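Local atomic coordinates of ArsR family transcriptional regulator (Staphylococcus aureus, PDB entry 6CDB), a protein that probably binds DNA as a zinc-responsive transcriptional repressor of the ArsR family. Residues V37-V42 against S77-L82. The protein carries 1 engineered substitution. Residues are numbered along the deposited sequence; the frame is centred on the assembly and turned at random.
Sequences VSEASV and SMIYSL
Ala40 pairs with Tyr80 in an antiparallel hydrogen-bonded bridge that joins the short strand 40-41 to strand 77-82, one arm of the beta hairpin in this winged helix-turn-helix fold of the ArsR type. The bond from Tyr80 N to Ala40 O is short and nearly straight (2.7 Å, 169° at the hydrogen), although the donor is tilted 31° from the carbonyl plane; the return bond from Ala40 N to Tyr80 O measures 3.1 Å. Ala40 and Tyr80 direct their side chains to the same face of the sheet, the one turned to helices 26-37 and 53-65, where Ala40 meets Leu34. There the phenol ring lies with Ala40 O at its edge, while Val42, at the start of helix 42-49, runs beside it in the same direction and brings CG2 obliquely to CE1 at 3.8 Å. Leu60 of helix 53-65 touches both side chains. On the face that carries Ile79, the Glu39 side chain slants across that residue. With CG of Glu39 between the backbone N and the carbonyl carbon (chi1 70°) and the chain extended beyond, CG and CD of Glu39 both come to 3.6 Å from Ile79 CG2. The other branch of Ile79 reaches Ser41, whose OG caps His44 N: methyl CD1 stands 3.7 Å from Ser41 CB.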
loop_
_atom_site.group_PDB
_atom_site.type_symbol
_atom_site.label_atom_id
_atom_site.label_comp_id
_atom_site.label_asym_id
_atom_site.label_seq_id
_atom_site.Cartn_x
_atom_site.Cartn_y
_atom_site.Cartn_z
ATOM N N VAL A 37 13.651 1.286 -8.641
ATOM C CA VAL A 37 14.621 0.935 -9.679
ATOM C C VAL A 37 16.044 1.238 -9.220
ATOM O O VAL A 37 16.938 0.394 -9.337
ATOM C CB VAL A 37 14.285 1.664 -10.991
ATOM C CG1 VAL A 37 15.381 1.415 -12.047
ATOM C CG2 VAL A 37 12.915 1.228 -11.504
ATOM N N SER A 38 16.288 2.438 -8.694
ATOM C CA SER A 38 17.639 2.787 -8.283
ATOM C C SER A 38 17.626 3.909 -7.252
ATOM O O SER A 38 16.834 4.851 -7.359
ATOM C CB SER A 38 18.483 3.216 -9.484
ATOM O OG SER A 38 19.587 3.968 -9.032
ATOM N N GLU A 39 18.530 3.815 -6.275
ATOM C CA GLU A 39 18.693 4.894 -5.311
ATOM C C GLU A 39 19.140 6.165 -6.027
ATOM O O GLU A 39 19.759 6.118 -7.090
ATOM C CB GLU A 39 19.715 4.511 -4.244
ATOM C CG GLU A 39 21.135 4.444 -4.788
ATOM C CD GLU A 39 22.153 4.064 -3.731
ATOM O OE1 GLU A 39 21.751 3.658 -2.619
ATOM O OE2 GLU A 39 23.361 4.176 -4.019
ATOM N N ALA A 40 18.813 7.316 -5.444
ATOM C CA ALA A 40 19.045 8.571 -6.149
ATOM C C ALA A 40 19.045 9.733 -5.168
ATOM O O ALA A 40 18.551 9.627 -4.039
ATOM C CB ALA A 40 17.989 8.801 -7.238
ATOM N N SER A 41 19.605 10.850 -5.628
ATOM C CA SER A 41 19.624 12.107 -4.902
ATOM C C SER A 41 18.354 12.889 -5.196
ATOM O O SER A 41 17.613 12.582 -6.127
ATOM C CB SER A 41 20.840 12.937 -5.308
ATOM O OG SER A 41 20.733 13.318 -6.671
ATOM N N VAL A 42 18.121 13.935 -4.400
ATOM C CA VAL A 42 16.977 14.814 -4.645
ATOM C C VAL A 42 17.078 15.470 -6.017
ATOM O O VAL A 42 16.086 15.559 -6.750
ATOM C CB VAL A 42 16.849 15.870 -3.531
ATOM C CG1 VAL A 42 15.821 16.947 -3.932
ATOM C CG2 VAL A 42 16.443 15.199 -2.214
ATOM N N SER A 77 26.128 14.749 -1.581
ATOM C CA SER A 77 24.674 14.749 -1.680
ATOM C C SER A 77 24.018 13.676 -0.811
ATOM O O SER A 77 24.659 12.720 -0.355
ATOM C CB SER A 77 24.236 14.570 -3.142
ATOM O OG SER A 77 25.105 13.683 -3.827
ATOM N N MET A 78 22.714 13.865 -0.587
ATOM C CA MET A 78 21.871 12.894 0.099
ATOM C C MET A 78 21.286 11.922 -0.922
ATOM O O MET A 78 20.552 12.325 -1.830
ATOM C CB MET A 78 20.744 13.589 0.870
ATOM C CG MET A 78 21.149 14.174 2.216
ATOM S SD MET A 78 22.052 12.991 3.243
ATOM C CE MET A 78 22.833 14.112 4.409
ATOM N N ILE A 79 21.606 10.645 -0.766
ATOM C CA ILE A 79 21.102 9.583 -1.624
ATOM C C ILE A 79 19.967 8.887 -0.887
ATOM O O ILE A 79 20.146 8.414 0.244
ATOM C CB ILE A 79 22.219 8.597 -1.992
ATOM C CG1 ILE A 79 23.372 9.344 -2.661
ATOM C CG2 ILE A 79 21.697 7.479 -2.874
ATOM C CD1 ILE A 79 22.933 10.291 -3.749
ATOM N N TYR A 80 18.800 8.826 -1.523
ATOM C CA TYR A 80 17.633 8.184 -0.948
ATOM C C TYR A 80 17.440 6.791 -1.523
ATOM O O TYR A 80 17.886 6.484 -2.628
ATOM C CB TYR A 80 16.375 9.023 -1.176
ATOM C CG TYR A 80 16.336 10.223 -0.264
ATOM C CD1 TYR A 80 17.122 11.336 -0.533
ATOM C CD2 TYR A 80 15.528 10.244 0.874
ATOM C CE1 TYR A 80 17.112 12.435 0.297
ATOM C CE2 TYR A 80 15.511 11.351 1.716
ATOM C CZ TYR A 80 16.311 12.441 1.414
ATOM O OH TYR A 80 16.328 13.557 2.214
ATOM N N SER A 81 16.762 5.945 -0.748
ATOM C CA SER A 81 16.435 4.604 -1.197
ATOM C C SER A 81 15.178 4.156 -0.474
ATOM O O SER A 81 14.801 4.723 0.554
ATOM C CB SER A 81 17.594 3.640 -0.927
ATOM O OG SER A 81 17.954 3.687 0.448
ATOM N N LEU A 82 14.516 3.143 -1.026
ATOM C CA LEU A 82 13.460 2.490 -0.262
ATOM C C LEU A 82 14.053 1.954 1.035
ATOM O O LEU A 82 15.196 1.482 1.064
ATOM C CB LEU A 82 12.817 1.367 -1.075
ATOM C CG LEU A 82 12.118 1.783 -2.374
ATOM C CD1 LEU A 82 11.258 0.651 -2.931
ATOM C CD2 LEU A 82 11.292 3.059 -2.189
#